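Local atomic coordinates of D-aminopeptidase (Burkholderia sp. LK4, PDB entry 5TZB), a protein that probably removes N-terminal beta-amino acid residues from peptides, as a beta-aminopeptidase of family S58 among the Ntn hydrolases. Residues N39-V44 against V261-T266; P81-V86 against P269-Q274; R203-D208 against S335-A340; G210-G215 against A265-L270; H273-L278 against A303-N308. All coordinates share one frame; numbering follows the deposited sequence.

Interaction 1: N39-V44 against V261-T266; sequences NAITDV and VVTIAT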
# COMPACT_ATOMS: atom_id res chain seq x y z
N ASN C 39 -28.45 -6.13 -17.52
CA ASN C 39 -27.81 -4.92 -17.03
C ASN C 39 -27.58 -5.03 -15.53
O ASN C 39 -28.10 -4.23 -14.74
CB ASN C 39 -28.63 -3.67 -17.36
CG ASN C 39 -27.83 -2.39 -17.15
OD1 ASN C 39 -26.60 -2.43 -17.05
ND2 ASN C 39 -28.52 -1.26 -17.10
N ALA C 40 -26.83 -6.06 -15.13
CA ALA C 40 -26.61 -6.36 -13.72
C ALA C 40 -25.34 -7.19 -13.57
O ALA C 40 -24.82 -7.72 -14.56
CB ALA C 40 -27.82 -7.10 -13.14
N ILE C 41 -24.85 -7.33 -12.35
CA ILE C 41 -23.63 -8.09 -12.10
C ILE C 41 -23.83 -9.56 -12.50
O ILE C 41 -22.87 -10.26 -12.84
CB ILE C 41 -23.19 -7.97 -10.61
CG1 ILE C 41 -21.74 -8.47 -10.42
CG2 ILE C 41 -24.17 -8.70 -9.71
CD1 ILE C 41 -21.14 -8.13 -9.06
N THR C 42 -25.08 -9.99 -12.53
CA THR C 42 -25.43 -11.36 -12.91
C THR C 42 -25.23 -11.64 -14.41
O THR C 42 -25.34 -12.79 -14.85
CB THR C 42 -26.88 -11.67 -12.50
OG1 THR C 42 -27.75 -10.64 -12.97
CG2 THR C 42 -26.97 -11.73 -10.98
N ASP C 43 -24.90 -10.61 -15.18
CA ASP C 43 -24.51 -10.80 -16.58
C ASP C 43 -23.15 -11.50 -16.68
O ASP C 43 -22.83 -12.11 -17.70
CB ASP C 43 -24.47 -9.46 -17.31
CG ASP C 43 -25.86 -8.96 -17.67
OD1 ASP C 43 -26.74 -9.79 -17.98
OD2 ASP C 43 -26.08 -7.73 -17.63
N VAL C 44 -22.35 -11.44 -15.61
CA VAL C 44 -21.16 -12.27 -15.51
C VAL C 44 -21.64 -13.67 -15.19
O VAL C 44 -22.17 -13.92 -14.11
CB VAL C 44 -20.18 -11.76 -14.42
CG1 VAL C 44 -18.94 -12.66 -14.29
CG2 VAL C 44 -19.76 -10.31 -14.71
N VAL C 261 -20.11 0.64 -0.75
CA VAL C 261 -19.35 -0.56 -1.03
C VAL C 261 -19.65 -0.98 -2.46
O VAL C 261 -20.78 -0.86 -2.93
CB VAL C 261 -19.65 -1.71 -0.03
CG1 VAL C 261 -19.24 -1.29 1.39
CG2 VAL C 261 -21.10 -2.09 -0.05
N VAL C 262 -18.61 -1.39 -3.17
CA VAL C 262 -18.71 -1.74 -4.59
C VAL C 262 -18.10 -3.12 -4.83
O VAL C 262 -17.00 -3.40 -4.36
CB VAL C 262 -17.97 -0.71 -5.50
CG1 VAL C 262 -18.13 -1.07 -6.95
CG2 VAL C 262 -18.50 0.70 -5.26
N THR C 263 -18.83 -3.99 -5.53
CA THR C 263 -18.22 -5.20 -6.06
C THR C 263 -18.27 -5.13 -7.57
O THR C 263 -19.32 -4.88 -8.14
CB THR C 263 -18.91 -6.51 -5.58
OG1 THR C 263 -18.80 -6.64 -4.16
CG2 THR C 263 -18.23 -7.72 -6.21
N ILE C 264 -17.11 -5.30 -8.19
CA ILE C 264 -16.99 -5.41 -9.64
C ILE C 264 -16.72 -6.86 -10.01
O ILE C 264 -15.84 -7.49 -9.42
CB ILE C 264 -15.84 -4.53 -10.16
CG1 ILE C 264 -16.18 -3.05 -9.96
CG2 ILE C 264 -15.55 -4.84 -11.64
CD1 ILE C 264 -14.95 -2.11 -10.10
N ALA C 265 -17.46 -7.41 -10.96
CA ALA C 265 -17.17 -8.77 -11.44
C ALA C 265 -16.90 -8.77 -12.94
O ALA C 265 -17.47 -7.97 -13.71
CB ALA C 265 -18.31 -9.73 -11.11
N THR C 266 -16.04 -9.69 -13.38
CA THR C 266 -15.80 -9.84 -14.81
C THR C 266 -15.44 -11.26 -15.14
O THR C 266 -14.83 -11.96 -14.33
CB THR C 266 -14.67 -8.92 -15.31
OG1 THR C 266 -14.55 -9.05 -16.73
CG2 THR C 266 -13.32 -9.28 -14.68
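Ile41, in the short 3-10 turn 41-43, and Val44, just after it, both close on Ala265, and the turn is tied together by OD2 of Asp43. That oxygen accepts from Ala40 N at 3.1 Å, along a nearly straight N-H (161°) that arrives from above the carboxylate plane, 53° out of it, and Ser202 OG binds it as well. The other oxygen, OD1, goes to Phe38 N. Backbone bonds from Asp43 N to Ala40 O (3.0 Å) and from Val44 N to Ile41 O close the turn. Ile41 then reaches out with CG1 anti to its own backbone N (chi1 -166°). This lays CG1 against Ala265 CB at 3.7 Å and carries CD1 on to Thr263 O at 3.8 Å. Strand 260-266 is an inner strand of a mixed sheet, flanked by 213-220 and 298-305, as befits the sheet core of an Ntn hydrolase. Here the loop packs on the face bearing Thr263 and Ala265, while Ile264 points to helix 272-289 on the other. Val44 straddles the end of the strand with its two methyls: CG2 sits 3.4 Å from Ala265 O, and CG1 lies 3.9 Å from the carbonyl carbon C of Thr266. Thr263 offers the loop its methyl, CG2, at 4.1 Å from Ile41 CD1, and sends its hydroxyl instead to Tyr113 OH.

Interaction 2: P81-V86 against P269-Q274; sequences PCFAGV and PLLPHQ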
# COMPACT_ATOMS: atom_id res chain seq x y z
N PRO C 81 -12.04 -21.01 -6.47
CA PRO C 81 -11.58 -19.67 -6.11
C PRO C 81 -11.53 -18.71 -7.29
O PRO C 81 -11.27 -19.14 -8.41
CB PRO C 81 -10.16 -19.92 -5.57
CG PRO C 81 -10.18 -21.34 -5.13
CD PRO C 81 -11.05 -22.04 -6.12
N CYS C 82 -11.75 -17.42 -7.03
CA CYS C 82 -11.60 -16.39 -8.05
C CYS C 82 -10.44 -15.49 -7.70
O CYS C 82 -10.25 -15.12 -6.53
CB CYS C 82 -12.87 -15.54 -8.19
SG CYS C 82 -14.34 -16.40 -8.73
N PHE C 83 -9.66 -15.11 -8.70
CA PHE C 83 -8.71 -14.04 -8.50
C PHE C 83 -9.49 -12.75 -8.14
O PHE C 83 -10.62 -12.53 -8.61
CB PHE C 83 -7.85 -13.84 -9.74
CG PHE C 83 -6.78 -14.91 -9.91
CD1 PHE C 83 -6.17 -15.49 -8.81
CD2 PHE C 83 -6.37 -15.30 -11.19
CE1 PHE C 83 -5.16 -16.47 -8.96
CE2 PHE C 83 -5.37 -16.28 -11.36
CZ PHE C 83 -4.76 -16.86 -10.25
N ALA C 84 -8.92 -11.94 -7.27
CA ALA C 84 -9.62 -10.75 -6.79
C ALA C 84 -8.64 -9.72 -6.27
O ALA C 84 -7.48 -10.01 -6.03
CB ALA C 84 -10.63 -11.13 -5.72
N GLY C 85 -9.13 -8.49 -6.09
CA GLY C 85 -8.31 -7.43 -5.57
C GLY C 85 -9.21 -6.39 -4.92
O GLY C 85 -10.42 -6.35 -5.19
N VAL C 86 -8.63 -5.54 -4.08
CA VAL C 86 -9.40 -4.50 -3.41
C VAL C 86 -8.77 -3.14 -3.62
O VAL C 86 -7.55 -3.03 -3.77
CB VAL C 86 -9.52 -4.75 -1.90
CG1 VAL C 86 -10.33 -5.99 -1.64
CG2 VAL C 86 -8.14 -4.85 -1.24
N PRO C 269 -10.09 -13.04 -17.87
CA PRO C 269 -9.08 -13.74 -17.05
C PRO C 269 -8.07 -12.77 -16.44
O PRO C 269 -6.99 -12.59 -17.00
CB PRO C 269 -8.41 -14.68 -18.05
CG PRO C 269 -8.56 -13.97 -19.38
CD PRO C 269 -9.90 -13.27 -19.32
N LEU C 270 -8.46 -12.08 -15.37
CA LEU C 270 -7.57 -11.14 -14.71
C LEU C 270 -6.81 -11.79 -13.57
O LEU C 270 -7.40 -12.51 -12.76
CB LEU C 270 -8.37 -9.94 -14.17
CG LEU C 270 -9.01 -9.02 -15.21
CD1 LEU C 270 -9.69 -7.86 -14.52
CD2 LEU C 270 -7.99 -8.53 -16.21
N LEU C 271 -5.51 -11.50 -13.49
CA LEU C 271 -4.66 -11.90 -12.37
C LEU C 271 -4.94 -11.01 -11.15
O LEU C 271 -5.53 -9.94 -11.31
CB LEU C 271 -3.19 -11.81 -12.76
CG LEU C 271 -2.76 -12.69 -13.93
CD1 LEU C 271 -1.28 -12.51 -14.21
CD2 LEU C 271 -3.09 -14.15 -13.64
N PRO C 272 -4.50 -11.45 -9.94
CA PRO C 272 -4.71 -10.64 -8.72
C PRO C 272 -4.30 -9.16 -8.89
O PRO C 272 -5.12 -8.30 -8.58
CB PRO C 272 -3.84 -11.34 -7.68
CG PRO C 272 -3.95 -12.78 -8.08
CD PRO C 272 -3.94 -12.77 -9.60
N HIS C 273 -3.12 -8.87 -9.44
CA HIS C 273 -2.69 -7.47 -9.55
C HIS C 273 -3.58 -6.69 -10.52
O HIS C 273 -3.74 -5.47 -10.37
CB HIS C 273 -1.22 -7.38 -9.97
CG HIS C 273 -0.97 -7.50 -11.45
ND1 HIS C 273 -0.86 -8.72 -12.09
CD2 HIS C 273 -0.73 -6.56 -12.40
CE1 HIS C 273 -0.59 -8.53 -13.37
NE2 HIS C 273 -0.51 -7.23 -13.59
N GLN C 274 -4.20 -7.38 -11.47
CA GLN C 274 -5.08 -6.74 -12.46
C GLN C 274 -6.46 -6.47 -11.86
O GLN C 274 -7.16 -5.54 -12.26
CB GLN C 274 -5.20 -7.61 -13.72
CG GLN C 274 -3.86 -7.88 -14.40
CD GLN C 274 -4.03 -8.66 -15.70
OE1 GLN C 274 -4.59 -9.75 -15.71
NE2 GLN C 274 -3.54 -8.10 -16.80
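Pro272 lays its ring over one face of Phe83. The CD carbon of Pro272 stands 3.6 Å from the centroid of the Phe83 ring and only 16° off the ring normal, a clear CH-pi contact, while Pro272 CG sits 3.6 Å from Phe83 CD1. Near the ring plane, at the edge, comes a carbonyl: Leu270 O is 3.3 Å from Phe83 CB and 3.4 Å from Phe83 CD2. The side chain of Leu271 runs alongside the phenyl group and touches it obliquely, CD2 to Phe83 CE2 at 3.9 Å. One shell out, these residues are set by the start of helix 272-289. Leu271 is its N-cap, and the Gln274 side chain folds back in the first turn to accept from the backbone there: Leu271 N donates to Gln274 OE1 at 3.0 Å, nearly straight (169°) and on a lone pair in the carbonyl plane. Gln274 NE2 is held in turn by Val329 O. Met328 of the second subunit packs on Phe83, and a calcium ion lies about 4 Å from the Pro272 side chain. With proline C-H groups over the pi cloud and a carbonyl oxygen by the rim, the ring meets complementary polarity on both, which probably favours this orientation.

Interaction 3: R203-D208 against S335-A340; sequences RVLAAD and SALFVA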
# COMPACT_ATOMS: atom_id res chain seq x y z
N ARG C 203 -21.56 -4.04 -18.47
CA ARG C 203 -21.13 -3.67 -19.81
C ARG C 203 -20.52 -4.89 -20.50
O ARG C 203 -19.82 -5.69 -19.86
CB ARG C 203 -20.09 -2.54 -19.75
CG ARG C 203 -20.62 -1.22 -19.24
CD ARG C 203 -21.54 -0.55 -20.24
NE ARG C 203 -21.94 0.80 -19.83
CZ ARG C 203 -22.98 1.07 -19.05
NH1 ARG C 203 -23.74 0.08 -18.59
NH2 ARG C 203 -23.27 2.33 -18.72
N VAL C 204 -20.78 -5.02 -21.79
CA VAL C 204 -20.20 -6.10 -22.57
C VAL C 204 -19.23 -5.51 -23.59
O VAL C 204 -19.61 -4.63 -24.36
CB VAL C 204 -21.28 -6.92 -23.33
CG1 VAL C 204 -20.65 -8.02 -24.16
CG2 VAL C 204 -22.31 -7.51 -22.36
N LEU C 205 -17.99 -5.99 -23.61
CA LEU C 205 -17.03 -5.50 -24.60
C LEU C 205 -17.32 -6.13 -25.95
O LEU C 205 -17.92 -7.20 -26.04
CB LEU C 205 -15.60 -5.82 -24.18
CG LEU C 205 -15.10 -5.26 -22.86
CD1 LEU C 205 -13.58 -5.36 -22.73
CD2 LEU C 205 -15.58 -3.85 -22.68
N ALA C 206 -16.90 -5.44 -27.01
CA ALA C 206 -17.03 -5.98 -28.37
C ALA C 206 -16.10 -7.17 -28.59
O ALA C 206 -15.14 -7.37 -27.84
CB ALA C 206 -16.76 -4.89 -29.40
N ALA C 207 -16.40 -7.96 -29.60
CA ALA C 207 -15.61 -9.14 -29.92
C ALA C 207 -14.14 -8.78 -30.19
O ALA C 207 -13.23 -9.45 -29.70
CB ALA C 207 -16.21 -9.86 -31.10
N ASP C 208 -13.92 -7.71 -30.94
CA ASP C 208 -12.56 -7.24 -31.22
C ASP C 208 -11.82 -6.74 -29.96
O ASP C 208 -10.63 -6.43 -30.03
CB ASP C 208 -12.57 -6.16 -32.31
CG ASP C 208 -13.15 -4.86 -31.84
OD1 ASP C 208 -13.99 -4.86 -30.92
OD2 ASP C 208 -12.79 -3.82 -32.44
N SER C 335 -7.56 -1.59 -20.83
CA SER C 335 -8.24 -0.29 -20.76
C SER C 335 -9.74 -0.37 -21.03
O SER C 335 -10.52 0.31 -20.38
CB SER C 335 -7.62 0.73 -21.73
OG SER C 335 -6.30 1.05 -21.36
N ALA C 336 -10.14 -1.20 -21.99
CA ALA C 336 -11.59 -1.36 -22.27
C ALA C 336 -12.31 -1.96 -21.05
O ALA C 336 -13.51 -1.75 -20.86
CB ALA C 336 -11.80 -2.23 -23.52
N LEU C 337 -11.58 -2.73 -20.23
CA LEU C 337 -12.15 -3.23 -18.97
C LEU C 337 -12.26 -2.11 -17.91
O LEU C 337 -13.25 -2.06 -17.18
CB LEU C 337 -11.33 -4.41 -18.43
CG LEU C 337 -11.36 -5.73 -19.22
CD1 LEU C 337 -10.28 -6.70 -18.74
CD2 LEU C 337 -12.75 -6.39 -19.13
N PHE C 338 -11.25 -1.24 -17.83
CA PHE C 338 -11.29 -0.07 -16.95
C PHE C 338 -12.50 0.83 -17.28
O PHE C 338 -13.27 1.22 -16.41
CB PHE C 338 -10.01 0.75 -17.06
CG PHE C 338 -8.78 0.07 -16.49
CD1 PHE C 338 -8.88 -1.07 -15.73
CD2 PHE C 338 -7.51 0.59 -16.75
CE1 PHE C 338 -7.73 -1.69 -15.21
CE2 PHE C 338 -6.37 -0.01 -16.23
CZ PHE C 338 -6.48 -1.16 -15.47
N VAL C 339 -12.63 1.18 -18.56
CA VAL C 339 -13.75 2.00 -19.03
C VAL C 339 -15.09 1.36 -18.64
O VAL C 339 -15.97 2.01 -18.07
CB VAL C 339 -13.71 2.17 -20.58
CG1 VAL C 339 -14.99 2.83 -21.11
CG2 VAL C 339 -12.47 2.97 -21.01
N ALA C 340 -15.22 0.07 -18.94
CA ALA C 340 -16.46 -0.64 -18.65
C ALA C 340 -16.80 -0.64 -17.17
O ALA C 340 -17.96 -0.47 -16.82
CB ALA C 340 -16.38 -2.07 -19.17
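Leu205 drives its forked end into the helix surface, and this is the tight part of the contact. Branch CD1 rests 3.7 Å from Ala336 CB and 3.8 Å from Leu337 CD2, the two leucine side chains crossing at about a right angle. Branch CD2 turns to the backbone, 3.5 Å from Ala336 O, and also touches Ala340 CB. One turn along the helix, Arg203 contributes only the root of its chain: CB meets Ala340 CB at 3.8 Å and CG lies 3.7 Å from Ala340 O. A bend at its second torsion (chi2 -71°) then sends the guanidinium group along the helix, where NE forms a salt bridge with Glu343 and NH1 another with Glu347. The opposite character appears on the solvent side. Val204 points away from the helix, and the chain from Ala206 to Asp208 peels off it into exposed ground, where the carbonyl oxygen of Asp208 is bonded by Lys319 of the second subunit. Thus the end of strand 197-204 is joined to helix 331-355. Small alanines let the backbones come as near as 5.7 Å between the CA atoms of Arg203 and Ala340, so methyl packing supplies the closeness, while the direction of the arginine is probably set by the two glutamates further along the helix.

Interaction 4: G210-G215 against A265-L270; sequences GGWTVG and ATDAPL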
# COMPACT_ATOMS: atom_id res chain seq x y z
N GLY C 210 -12.18 -8.50 -26.92
CA GLY C 210 -12.13 -9.63 -25.99
C GLY C 210 -13.48 -10.22 -25.60
O GLY C 210 -13.55 -11.32 -25.06
N GLY C 211 -14.55 -9.49 -25.88
CA GLY C 211 -15.90 -9.97 -25.63
C GLY C 211 -16.27 -10.16 -24.16
O GLY C 211 -17.34 -10.72 -23.85
N TRP C 212 -15.44 -9.68 -23.24
CA TRP C 212 -15.71 -9.88 -21.82
C TRP C 212 -16.84 -9.01 -21.27
O TRP C 212 -17.16 -7.94 -21.80
CB TRP C 212 -14.43 -9.64 -21.01
CG TRP C 212 -13.33 -10.53 -21.43
CD1 TRP C 212 -13.34 -11.90 -21.43
CD2 TRP C 212 -12.05 -10.13 -21.93
NE1 TRP C 212 -12.14 -12.38 -21.90
CE2 TRP C 212 -11.33 -11.32 -22.22
CE3 TRP C 212 -11.44 -8.89 -22.16
CZ2 TRP C 212 -10.03 -11.29 -22.71
CZ3 TRP C 212 -10.15 -8.87 -22.66
CH2 TRP C 212 -9.46 -10.07 -22.93
N THR C 213 -17.46 -9.50 -20.19
CA THR C 213 -18.49 -8.77 -19.48
C THR C 213 -17.95 -8.22 -18.16
O THR C 213 -17.19 -8.90 -17.47
CB THR C 213 -19.70 -9.66 -19.20
OG1 THR C 213 -20.24 -10.12 -20.45
CG2 THR C 213 -20.77 -8.91 -18.41
N VAL C 214 -18.31 -6.98 -17.84
CA VAL C 214 -17.98 -6.37 -16.55
C VAL C 214 -19.27 -5.95 -15.86
O VAL C 214 -20.08 -5.20 -16.43
CB VAL C 214 -17.05 -5.14 -16.71
CG1 VAL C 214 -16.76 -4.52 -15.36
CG2 VAL C 214 -15.77 -5.53 -17.39
N GLY C 215 -19.49 -6.44 -14.64
CA GLY C 215 -20.68 -6.07 -13.88
C GLY C 215 -20.32 -5.42 -12.55
O GLY C 215 -19.24 -5.64 -12.04
N ALA C 265 -17.46 -7.41 -10.96
CA ALA C 265 -17.17 -8.77 -11.44
C ALA C 265 -16.90 -8.77 -12.94
O ALA C 265 -17.47 -7.97 -13.71
CB ALA C 265 -18.31 -9.73 -11.11
N THR C 266 -16.04 -9.69 -13.38
CA THR C 266 -15.80 -9.84 -14.81
C THR C 266 -15.44 -11.26 -15.14
O THR C 266 -14.83 -11.96 -14.33
CB THR C 266 -14.67 -8.92 -15.31
OG1 THR C 266 -14.55 -9.05 -16.73
CG2 THR C 266 -13.32 -9.28 -14.68
N ASP C 267 -15.78 -11.70 -16.36
CA ASP C 267 -15.37 -13.03 -16.80
C ASP C 267 -14.05 -12.96 -17.56
O ASP C 267 -13.57 -13.99 -18.05
CB ASP C 267 -16.43 -13.69 -17.68
CG ASP C 267 -16.77 -12.88 -18.92
OD1 ASP C 267 -16.35 -11.71 -19.03
OD2 ASP C 267 -17.47 -13.44 -19.80
N ALA C 268 -13.46 -11.77 -17.65
CA ALA C 268 -12.10 -11.65 -18.17
C ALA C 268 -11.11 -12.41 -17.27
O ALA C 268 -11.29 -12.46 -16.06
CB ALA C 268 -11.71 -10.18 -18.29
N PRO C 269 -10.09 -13.04 -17.87
CA PRO C 269 -9.08 -13.74 -17.05
C PRO C 269 -8.07 -12.77 -16.44
O PRO C 269 -6.99 -12.59 -17.00
CB PRO C 269 -8.41 -14.68 -18.05
CG PRO C 269 -8.56 -13.97 -19.38
CD PRO C 269 -9.90 -13.27 -19.32
N LEU C 270 -8.46 -12.08 -15.37
CA LEU C 270 -7.57 -11.14 -14.71
C LEU C 270 -6.81 -11.79 -13.57
O LEU C 270 -7.40 -12.51 -12.76
CB LEU C 270 -8.37 -9.94 -14.17
CG LEU C 270 -9.01 -9.02 -15.21
CD1 LEU C 270 -9.69 -7.86 -14.52
CD2 LEU C 270 -7.99 -8.53 -16.21
O HOH W 1 -18.80 -12.00 -21.72
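Asp267 takes over the sheet bonding with its side chain where strand pairing runs out: Thr213 N donates to Asp267 OD1 at 2.7 Å (162°), on the syn side of the carboxylate. The aspartate's CG sits between its backbone N and carbonyl carbon (chi1 59°), which swings the carboxylate back over the neighbouring strand. Its other oxygen, OD2, accepts a hydrogen bond from a water that also donates to Gly211 O and accepts from Thr213 OG1. Thr213 O is gripped too, by Thr266 OG1 at 2.7 Å from above the carbonyl plane and weakly by Asp267 N; Thr266 OG1 accepts from Ala268 N in an ST turn. Further along, the antiparallel ladder is regular. Gly215 and Ala265 form a hydrogen-bonded pair, Gly215 N to Ala265 O and Ala265 N to Gly215 O both 2.7 Å, and Val214 faces Thr266 as a non-hydrogen-bonded pair. Beyond the ladder, Trp212 is sandwiched. Ala268 CA stands 3.6 Å from the centroid of the indole five-membered ring, and Gly210 O lies over the opposite face, while Pro269 CD touches Trp212 NE1 at 3.5 Å. OD1 of Asp267 therefore stands in for a backbone carbonyl at Thr213 N, and Thr266 OG1 reinforces the weak backbone bond to Thr213 O.

Interaction 5: H273-L278 against A303-N308; sequences HQCTRL and AFATGN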
# COMPACT_ATOMS: atom_id res chain seq x y z
N HIS C 273 -3.12 -8.87 -9.44
CA HIS C 273 -2.69 -7.47 -9.55
C HIS C 273 -3.58 -6.69 -10.52
O HIS C 273 -3.74 -5.47 -10.37
CB HIS C 273 -1.22 -7.38 -9.97
CG HIS C 273 -0.97 -7.50 -11.45
ND1 HIS C 273 -0.86 -8.72 -12.09
CD2 HIS C 273 -0.73 -6.56 -12.40
CE1 HIS C 273 -0.59 -8.53 -13.37
NE2 HIS C 273 -0.51 -7.23 -13.59
N GLN C 274 -4.20 -7.38 -11.47
CA GLN C 274 -5.08 -6.74 -12.46
C GLN C 274 -6.46 -6.47 -11.86
O GLN C 274 -7.16 -5.54 -12.26
CB GLN C 274 -5.20 -7.61 -13.72
CG GLN C 274 -3.86 -7.88 -14.40
CD GLN C 274 -4.03 -8.66 -15.70
OE1 GLN C 274 -4.59 -9.75 -15.71
NE2 GLN C 274 -3.54 -8.10 -16.80
N CYS C 275 -6.88 -7.32 -10.93
CA CYS C 275 -8.12 -7.09 -10.21
C CYS C 275 -8.01 -5.83 -9.32
O CYS C 275 -8.99 -5.11 -9.14
CB CYS C 275 -8.47 -8.31 -9.38
SG CYS C 275 -9.01 -9.77 -10.35
N THR C 276 -6.83 -5.60 -8.76
CA THR C 276 -6.57 -4.38 -7.98
C THR C 276 -6.72 -3.15 -8.86
O THR C 276 -7.34 -2.15 -8.47
CB THR C 276 -5.17 -4.40 -7.35
OG1 THR C 276 -5.04 -5.59 -6.57
CG2 THR C 276 -4.92 -3.17 -6.45
N ARG C 277 -6.16 -3.23 -10.06
CA ARG C 277 -6.27 -2.13 -11.01
C ARG C 277 -7.74 -1.87 -11.35
O ARG C 277 -8.21 -0.73 -11.36
CB ARG C 277 -5.47 -2.43 -12.27
CG ARG C 277 -4.00 -2.75 -11.99
CD ARG C 277 -3.22 -2.92 -13.28
NE ARG C 277 -3.05 -1.62 -13.95
CZ ARG C 277 -2.71 -1.45 -15.22
NH1 ARG C 277 -2.51 -2.51 -16.01
NH2 ARG C 277 -2.61 -0.23 -15.73
N LEU C 278 -8.47 -2.95 -11.58
CA LEU C 278 -9.87 -2.84 -11.95
C LEU C 278 -10.70 -2.26 -10.79
O LEU C 278 -11.58 -1.42 -11.02
CB LEU C 278 -10.42 -4.21 -12.37
CG LEU C 278 -11.81 -4.22 -13.00
CD1 LEU C 278 -11.78 -3.48 -14.32
CD2 LEU C 278 -12.27 -5.64 -13.20
N ALA C 303 -12.98 -6.13 -6.54
CA ALA C 303 -13.14 -6.68 -7.88
C ALA C 303 -12.70 -8.14 -7.93
O ALA C 303 -11.64 -8.49 -7.40
CB ALA C 303 -12.37 -5.86 -8.88
N PHE C 304 -13.51 -9.00 -8.54
CA PHE C 304 -13.08 -10.38 -8.77
C PHE C 304 -13.32 -10.81 -10.21
O PHE C 304 -14.21 -10.29 -10.90
CB PHE C 304 -13.76 -11.35 -7.78
CG PHE C 304 -15.25 -11.55 -8.02
CD1 PHE C 304 -15.71 -12.56 -8.86
CD2 PHE C 304 -16.18 -10.77 -7.35
CE1 PHE C 304 -17.07 -12.75 -9.06
CE2 PHE C 304 -17.54 -10.96 -7.54
CZ PHE C 304 -17.98 -11.95 -8.41
N ALA C 305 -12.52 -11.77 -10.66
CA ALA C 305 -12.58 -12.24 -12.04
C ALA C 305 -12.87 -13.74 -12.07
O ALA C 305 -12.35 -14.50 -11.25
CB ALA C 305 -11.27 -11.93 -12.75
N THR C 306 -13.68 -14.18 -13.04
CA THR C 306 -14.06 -15.59 -13.13
C THR C 306 -13.35 -16.31 -14.28
O THR C 306 -13.47 -17.53 -14.41
CB THR C 306 -15.58 -15.76 -13.31
OG1 THR C 306 -15.99 -15.13 -14.52
CG2 THR C 306 -16.34 -15.12 -12.13
N GLY C 307 -12.58 -15.57 -15.07
CA GLY C 307 -11.93 -16.09 -16.27
C GLY C 307 -10.99 -17.25 -16.06
O GLY C 307 -10.95 -18.20 -16.85
N ASN C 308 -10.21 -17.19 -14.99
CA ASN C 308 -9.41 -18.33 -14.58
C ASN C 308 -10.18 -19.21 -13.60
O ASN C 308 -10.70 -18.71 -12.61
CB ASN C 308 -8.08 -17.85 -13.97
CG ASN C 308 -7.14 -17.28 -15.01
OD1 ASN C 308 -6.59 -18.01 -15.84
ND2 ASN C 308 -6.98 -15.97 -15.00
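The Phe304 ring is carried away from Cys275, whose SG meets only the backbone side of that residue, 4.4 Å from Phe304 CA. The phenyl group packs instead among Thr263, Ala265, Cys82 and Ala84, on the far face of the sheet. The other flat group, the His273 ring, has Gln274 CG 3.4 Å above one face, within the helix itself. Between these two rings the contact is made by small groups. Cys275 SG, set anti to its own carbonyl carbon (chi1 -70°), comes up to Ala305 CB at 3.9 Å. Cys275 meets Ala303 at two points: Ala303 CB lies 3.5 Å from Cys275 O, and Ala303 O lies 3.7 Å from Cys275 CB. Helix 272-289 is the crossover of a beta-alpha-beta unit that links the parallel neighbours 260-266 and 298-305, and here it lies back across the second of those strands. The axes of the short segments 273-278 and 303-305 approach to 7.4 Å with their directions 136° apart, a closeness suited to Cys275 and two alanines. A turn further on, Leu278 CB touches Ala303 CB at 4.3 Å. Arg277, on another side of the helix, reaches out of the chain altogether, forming salt bridges through NE to Glu103 of the second subunit and through NH1 to Asp295 of the third.

All five contacts gather on one mixed sheet, but at different depths. Interaction 1 lies nearest the chain's centre and is held by van der Waals packing of methyls on side chains and backbone; interaction 4, sharing Ala265 and Thr266 with it, is the strand pairing itself and the only one hydrogen-bonded across its segments. Interactions 2 and 5 have centres 3 Å apart and seat one helix, 272-289, on neighbouring strands 82-88 and 298-305, the former by a proline CH-pi contact near a calcium ion, the latter by small side chains. Interaction 3 is the most peripheral, its strand end passing into solvent; it adjoins interaction 4 where Leu337 meets Val214. Interactions 2, 3, 4 and 5 also reach other subunits, interaction 1 none.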